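Local coordinates for probable csgAB operon transcriptional regulatory protein (Salmonella typhimurium, PDB 5XP0) that drives transcription of the csgAB operon as the master regulator of adhesive curli fimbriae and promotes biofilm formation, the chain here being its N-terminal receiver domain, at the interface of chains A and B. Sequence-based numbering; all coordinates share one arbitrary frame. Chains: chain A/B, Probable csgAB operon transcriptional regulatory protein.

All three contacts belong to one two-fold symmetric interface between two receiver domains. The C-alpha centres of contacts 1 and 3 are about 6 Å apart, those of contacts 1 and 2 about 10 Å, and those of contacts 2 and 3 about 11 Å. Helix 28-41 takes part in each. It meets its own copy, the start of helix 121-132 and, in contact 3, the end of strand 90-94 with A:Asn95. The contacts are partly twins: Gln121 on Ala32 recurs in contacts 1 and 2, Leu28 on Leu33 in contacts 2 and 3. The pair may be a dimer in the cell, but the crystal alone does not prove it.

Contact 1: the interface of chains A and B. Residues chain A 119, 121-122; chain B 31-32, 35.
A:Gln121 lays its side chain against B:Ala32 and meets B:Gln35 at the tip. Its CB leads to CG, which stands anti to the carbonyl carbon (chi1 -63°). The chain then runs out extended toward chain B. CG passes near the amide end of B:Gln35, 4.1 Å from that residue's NE2. The amide carbon CD of A:Gln121 lies 3.6 Å from CA of B:Ala32. Beyond it the tip splits in two. NE2 of A:Gln121 rests 3.4 Å from the methyl CB of B:Ala32. It also bonds a water at 3.1 Å, and that water sits 2.8 Å from the backbone O of B:Ala32. The water thus ties the amide nitrogen to the partner's main chain. OE1 turns toward B:Gln35, with the two amide planes 75° apart. Both glutamines are poorly ordered in places. Two amide oxygens facing each other would clash, so this tip-to-tip approach is doubtful. Beside this pair, the methyl CG2 of B:Thr31 lies 3.6 Å from the backbone O of A:Glu119, a van der Waals contact. In the fold, A:Gln121 opens helix 121-132 of the receiver domain and A:Glu119 lies in the loop before it. The residues of chain B line one face of helix 28-41.

Contact 2: the interface of chains A and B. Residues chain A 28-29, 31-33, 35; chain B 32-33, 121.
A:Leu28 and B:Leu33 cross at about a right angle, and their methyls CD2 and CD1 meet at 4.0 Å. This is a helix-to-helix contact between two VpsT-like receiver domains. Helix 28-41 of each chain packs against its copy. CG of B:Leu33 stands anti to its backbone N (chi1 176°). CD1 turns to A:Leu28, while CB and CD2 lie along A:Gln29, CB 3.7 Å from CB of that residue. The chain of A:Gln29 bends at chi2, and the contact is made by its first carbon, not by the amide. Next along the helices, the alanine methyls lie on the partner's main chain, which probably lets the helices approach closely. CB of B:Ala32 lies 3.9 Å from CA of A:Leu33. CB of A:Ala32 is likewise 3.9 Å from CA of B:Leu33.

B:Gln121 comes from the first turn of helix 121-132 of chain B and reaches across A:Ala32. Its amide carbon CD lies 3.7 Å from CA of A:Ala32. A water joins the two, 3.0 Å from the amide oxygen OE1 of B:Gln121 and 2.7 Å from the backbone O of A:Ala32. NE2 of B:Gln121 points to the aliphatic part of A:Gln35. The two side chains cross at a slant and their amide planes are nearly perpendicular (77°); both residues are poorly ordered, so this is tentative. At the root of B:Gln121, CA touches the other methyl of A:Leu28, CD1.

Contact 3: the interface of chains A and B. Residues chain A 33, 94-95, 117-119, 121, 124; chain B 27-29.
The side-chain amide of A:Asn95 meets the start of helix 28-41 in chain B through two hydrogen bonds. Its oxygen OD1 accepts a hydrogen bond from the backbone N of B:Leu28 at 2.9 Å, nearly straight at the hydrogen (170°). That donor is tilted from the plane of the A:Asn95 carbonyl. The nitrogen ND2 of A:Asn95 gives its N-H to OE1 of B:Gln29 at 3.0 Å. This acceptor lies in the amide plane of A:Asn95, and the two amide planes are only 26° apart. Both ends of the A:Asn95 amide are thus used, which should fix its rotation. The bend at chi2 of B:Gln29 (-92°) helps bring its OE1 to this place.

The apolar contacts centre on B:Leu28, which buries 104 Å² against chain A. Its CD2 meets CG2 of A:Val124 tip to tip at 3.8 Å. The same methyl lies 3.9 Å from CD1 of A:Leu33; the two leucine side chains cross at about a right angle. CD1 of A:Leu94 also touches CD2. The other methyl, CD1 of B:Leu28, lies 3.7 Å from the backbone O of A:Ala117.

In the fold, B:Leu28 begins helix 28-41. Its side chain inserts among helix 28-41, the end of strand 90-94, the loop leading to helix 121-132 and helix 121-132 itself, all of chain A.

Contact 1: the interface of chains A and B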
loop_
_atom_site.group_PDB
_atom_site.type_symbol
_atom_site.label_atom_id
_atom_site.label_comp_id
_atom_site.label_asym_id
_atom_site.label_seq_id
_atom_site.Cartn_x
_atom_site.Cartn_y
_atom_site.Cartn_z
ATOM N N GLU A 119 -10.159 -3.936 -0.489
ATOM C CA GLU A 119 -10.089 -4.675 -1.743
ATOM C C GLU A 119 -10.918 -4.106 -2.887
ATOM O O GLU A 119 -10.711 -4.538 -4.023
ATOM C CB GLU A 119 -10.539 -6.133 -1.533
ATOM C CG GLU A 119 -9.769 -6.902 -0.450
ATOM C CD GLU A 119 -10.366 -8.284 -0.196
ATOM O OE1 GLU A 119 -11.562 -8.488 -0.507
ATOM O OE2 GLU A 119 -9.632 -9.173 0.282
ATOM N N GLN A 121 -11.522 -1.079 -4.918
ATOM C CA GLN A 121 -11.086 0.261 -5.307
ATOM C C GLN A 121 -12.217 1.037 -5.926
ATOM O O GLN A 121 -12.293 2.261 -5.799
ATOM C CB GLN A 121 -9.951 0.214 -6.339
ATOM C CG GLN A 121 -8.659 -0.402 -5.947
ATOM C CD GLN A 121 -7.690 -0.343 -7.120
ATOM O OE1 GLN A 121 -7.498 -1.325 -7.829
ATOM N NE2 GLN A 121 -7.117 0.827 -7.357
ATOM N N GLU A 122 -13.059 0.349 -6.668
ATOM C CA GLU A 122 -14.117 1.018 -7.408
ATOM C C GLU A 122 -15.149 1.616 -6.462
ATOM O O GLU A 122 -15.670 2.709 -6.717
ATOM C CB GLU A 122 -14.754 0.023 -8.380
ATOM C CG GLU A 122 -13.804 -0.469 -9.490
ATOM C CD GLU A 122 -12.625 -1.323 -8.991
ATOM O OE1 GLU A 122 -12.813 -2.153 -8.065
ATOM O OE2 GLU A 122 -11.498 -1.141 -9.516
ATOM N N THR B 31 -3.858 -3.316 -2.650
ATOM C CA THR B 31 -4.734 -3.774 -3.713
ATOM C C THR B 31 -4.569 -2.947 -4.969
ATOM O O THR B 31 -4.545 -3.499 -6.084
ATOM C CB THR B 31 -6.200 -3.721 -3.225
ATOM O OG1 THR B 31 -6.351 -4.650 -2.157
ATOM C CG2 THR B 31 -7.182 -4.028 -4.359
ATOM N N ALA B 32 -4.464 -1.627 -4.821
ATOM C CA ALA B 32 -4.269 -0.765 -5.984
ATOM C C ALA B 32 -2.966 -1.101 -6.682
ATOM O O ALA B 32 -2.904 -1.122 -7.914
ATOM C CB ALA B 32 -4.248 0.719 -5.607
ATOM N N GLN B 35 -3.421 -4.562 -8.466
ATOM C CA GLN B 35 -4.229 -4.483 -9.678
ATOM C C GLN B 35 -3.452 -3.827 -10.809
ATOM O O GLN B 35 -3.578 -4.217 -11.980
ATOM C CB GLN B 35 -5.522 -3.723 -9.410
ATOM C CG GLN B 35 -6.550 -4.513 -8.609
ATOM C CD GLN B 35 -7.953 -3.942 -8.741
ATOM O OE1 GLN B 35 -8.294 -3.313 -9.746
ATOM N NE2 GLN B 35 -8.773 -4.153 -7.718
HETATM O O HOH W 1 -4.799 0.328 -9.321
#

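Contact 2: the interface of chains A and B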
loop_
_atom_site.group_PDB
_atom_site.type_symbol
_atom_site.label_atom_id
_atom_site.label_comp_id
_atom_site.label_asym_id
_atom_site.label_seq_id
_atom_site.Cartn_x
_atom_site.Cartn_y
_atom_site.Cartn_z
ATOM N N LEU A 28 5.566 2.272 -2.198
ATOM C CA LEU A 28 5.210 2.228 -3.604
ATOM C C LEU A 28 3.711 2.073 -3.743
ATOM O O LEU A 28 3.080 2.687 -4.617
ATOM C CB LEU A 28 5.956 1.081 -4.325
ATOM C CG LEU A 28 5.671 0.986 -5.840
ATOM C CD1 LEU A 28 6.253 2.156 -6.565
ATOM C CD2 LEU A 28 6.229 -0.307 -6.428
ATOM N N GLN A 29 3.110 1.250 -2.886
ATOM C CA GLN A 29 1.693 1.023 -3.051
ATOM C C GLN A 29 0.908 2.284 -2.722
ATOM O O GLN A 29 -0.068 2.582 -3.406
ATOM C CB GLN A 29 1.227 -0.201 -2.256
ATOM C CG GLN A 29 1.419 -0.215 -0.776
ATOM C CD GLN A 29 2.753 -0.876 -0.402
ATOM O OE1 GLN A 29 3.799 -0.610 -1.026
ATOM N NE2 GLN A 29 2.720 -1.737 0.590
ATOM N N THR A 31 1.875 5.369 -3.350
ATOM C CA THR A 31 1.946 6.153 -4.570
ATOM C C THR A 31 1.022 5.581 -5.626
ATOM O O THR A 31 0.366 6.344 -6.342
ATOM C CB THR A 31 3.373 6.247 -5.130
ATOM O OG1 THR A 31 3.834 4.943 -5.486
ATOM C CG2 THR A 31 4.234 6.769 -4.138
ATOM N N ALA A 32 0.926 4.238 -5.729
ATOM C CA ALA A 32 0.041 3.640 -6.717
ATOM C C ALA A 32 -1.415 4.024 -6.459
ATOM O O ALA A 32 -2.167 4.308 -7.393
ATOM C CB ALA A 32 0.177 2.116 -6.742
ATOM N N LEU A 33 -1.841 4.003 -5.212
ATOM C CA LEU A 33 -3.229 4.385 -4.916
ATOM C C LEU A 33 -3.453 5.868 -5.203
ATOM O O LEU A 33 -4.447 6.250 -5.843
ATOM C CB LEU A 33 -3.569 4.064 -3.446
ATOM C CG LEU A 33 -4.946 4.526 -2.967
ATOM C CD1 LEU A 33 -6.021 3.768 -3.682
ATOM C CD2 LEU A 33 -5.136 4.448 -1.422
ATOM N N GLN A 35 -1.976 7.829 -7.315
ATOM C CA GLN A 35 -2.071 8.042 -8.748
ATOM C C GLN A 35 -3.420 7.575 -9.278
ATOM O O GLN A 35 -4.017 8.242 -10.140
ATOM C CB GLN A 35 -0.944 7.306 -9.479
ATOM C CG GLN A 35 0.413 7.937 -9.221
ATOM C CD GLN A 35 0.544 9.301 -9.903
ATOM O OE1 GLN A 35 0.652 10.334 -9.241
ATOM N NE2 GLN A 35 0.516 9.302 -11.240
ATOM N N ALA B 32 -4.464 -1.627 -4.821
ATOM C CA ALA B 32 -4.269 -0.765 -5.984
ATOM C C ALA B 32 -2.966 -1.101 -6.682
ATOM O O ALA B 32 -2.904 -1.122 -7.914
ATOM C CB ALA B 32 -4.248 0.719 -5.607
ATOM N N LEU B 33 -1.902 -1.334 -5.922
ATOM C CA LEU B 33 -0.647 -1.694 -6.581
ATOM C C LEU B 33 -0.777 -3.043 -7.263
ATOM O O LEU B 33 -0.376 -3.212 -8.413
ATOM C CB LEU B 33 0.514 -1.737 -5.592
ATOM C CG LEU B 33 1.844 -2.203 -6.199
ATOM C CD1 LEU B 33 2.418 -1.300 -7.264
ATOM C CD2 LEU B 33 2.850 -2.314 -5.070
ATOM N N GLN B 121 6.373 3.735 -10.190
ATOM C CA GLN B 121 5.676 2.501 -10.537
ATOM C C GLN B 121 6.196 1.946 -11.849
ATOM O O GLN B 121 6.303 0.725 -12.025
ATOM C CB GLN B 121 4.179 2.753 -10.702
ATOM C CG GLN B 121 3.428 3.262 -9.514
ATOM C CD GLN B 121 1.964 3.449 -9.858
ATOM O OE1 GLN B 121 1.141 2.561 -9.647
ATOM N NE2 GLN B 121 1.640 4.600 -10.423
HETATM O O HOH W 2 -1.816 3.097 -9.792
#

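Contact 3: the interface of chains A and B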
loop_
_atom_site.group_PDB
_atom_site.type_symbol
_atom_site.label_atom_id
_atom_site.label_comp_id
_atom_site.label_asym_id
_atom_site.label_seq_id
_atom_site.Cartn_x
_atom_site.Cartn_y
_atom_site.Cartn_z
ATOM N N LEU A 33 -1.841 4.003 -5.212
ATOM C CA LEU A 33 -3.229 4.385 -4.916
ATOM C C LEU A 33 -3.453 5.868 -5.203
ATOM O O LEU A 33 -4.447 6.250 -5.843
ATOM C CB LEU A 33 -3.569 4.064 -3.446
ATOM C CG LEU A 33 -4.946 4.526 -2.967
ATOM C CD1 LEU A 33 -6.021 3.768 -3.682
ATOM C CD2 LEU A 33 -5.136 4.448 -1.422
ATOM N N LEU A 94 -9.436 6.023 6.004
ATOM C CA LEU A 94 -9.092 4.983 5.054
ATOM C C LEU A 94 -8.669 3.725 5.811
ATOM O O LEU A 94 -8.027 3.790 6.864
ATOM C CB LEU A 94 -7.942 5.455 4.147
ATOM C CG LEU A 94 -7.495 4.565 2.982
ATOM C CD1 LEU A 94 -8.503 4.681 1.938
ATOM C CD2 LEU A 94 -6.154 5.013 2.417
ATOM N N ASN A 95 -8.931 2.577 5.209
ATOM C CA ASN A 95 -8.545 1.303 5.806
ATOM C C ASN A 95 -9.063 1.177 7.238
ATOM O O ASN A 95 -8.384 0.649 8.112
ATOM C CB ASN A 95 -7.012 1.091 5.784
ATOM C CG ASN A 95 -6.428 1.102 4.353
ATOM O OD1 ASN A 95 -7.003 0.519 3.431
ATOM N ND2 ASN A 95 -5.273 1.780 4.167
ATOM N N ALA A 117 -13.312 -0.841 3.049
ATOM C CA ALA A 117 -12.877 -1.865 2.098
ATOM C C ALA A 117 -11.400 -1.690 1.804
ATOM O O ALA A 117 -10.958 -0.596 1.464
ATOM C CB ALA A 117 -13.648 -1.787 0.771
ATOM N N THR A 118 -10.643 -2.776 1.918
ATOM C CA THR A 118 -9.246 -2.794 1.499
ATOM C C THR A 118 -9.066 -3.498 0.151
ATOM O O THR A 118 -7.935 -3.643 -0.310
ATOM C CB THR A 118 -8.381 -3.469 2.573
ATOM O OG1 THR A 118 -8.890 -4.778 2.856
ATOM C CG2 THR A 118 -8.343 -2.640 3.890
ATOM N N GLU A 119 -10.159 -3.936 -0.489
ATOM C CA GLU A 119 -10.089 -4.675 -1.743
ATOM C C GLU A 119 -10.918 -4.106 -2.887
ATOM O O GLU A 119 -10.711 -4.538 -4.023
ATOM C CB GLU A 119 -10.539 -6.133 -1.533
ATOM C CG GLU A 119 -9.769 -6.902 -0.450
ATOM C CD GLU A 119 -10.366 -8.284 -0.196
ATOM O OE1 GLU A 119 -11.562 -8.488 -0.507
ATOM O OE2 GLU A 119 -9.632 -9.173 0.282
ATOM N N GLN A 121 -11.522 -1.079 -4.918
ATOM C CA GLN A 121 -11.086 0.261 -5.307
ATOM C C GLN A 121 -12.217 1.037 -5.926
ATOM O O GLN A 121 -12.293 2.261 -5.799
ATOM C CB GLN A 121 -9.951 0.214 -6.339
ATOM C CG GLN A 121 -8.659 -0.402 -5.947
ATOM C CD GLN A 121 -7.690 -0.343 -7.120
ATOM O OE1 GLN A 121 -7.498 -1.325 -7.829
ATOM N NE2 GLN A 121 -7.117 0.827 -7.357
ATOM N N VAL A 124 -14.454 2.754 -3.574
ATOM C CA VAL A 124 -13.843 3.917 -2.942
ATOM C C VAL A 124 -13.804 5.087 -3.909
ATOM O O VAL A 124 -14.107 6.225 -3.545
ATOM C CB VAL A 124 -12.435 3.540 -2.446
ATOM C CG1 VAL A 124 -11.731 4.745 -1.847
ATOM C CG2 VAL A 124 -12.526 2.432 -1.430
ATOM N N SER B 27 -4.171 -3.713 2.535
ATOM C CA SER B 27 -4.586 -2.324 2.579
ATOM C C SER B 27 -5.167 -2.007 1.225
ATOM O O SER B 27 -4.834 -2.656 0.221
ATOM C CB SER B 27 -3.412 -1.383 2.862
ATOM O OG SER B 27 -2.525 -1.373 1.750
ATOM N N LEU B 28 -5.995 -0.960 1.188
ATOM C CA LEU B 28 -6.506 -0.525 -0.109
ATOM C C LEU B 28 -5.350 -0.207 -1.046
ATOM O O LEU B 28 -5.425 -0.476 -2.247
ATOM C CB LEU B 28 -7.399 0.701 0.032
ATOM C CG LEU B 28 -8.055 1.077 -1.305
ATOM C CD1 LEU B 28 -9.095 0.028 -1.707
ATOM C CD2 LEU B 28 -8.691 2.384 -1.212
ATOM N N GLN B 29 -4.281 0.411 -0.538
ATOM C CA GLN B 29 -3.222 0.772 -1.462
ATOM C C GLN B 29 -2.461 -0.449 -1.983
ATOM O O GLN B 29 -2.051 -0.447 -3.141
ATOM C CB GLN B 29 -2.262 1.786 -0.870
ATOM C CG GLN B 29 -1.639 1.404 0.365
ATOM C CD GLN B 29 -2.402 1.873 1.594
ATOM O OE1 GLN B 29 -3.628 1.734 1.673
ATOM N NE2 GLN B 29 -1.680 2.420 2.563
#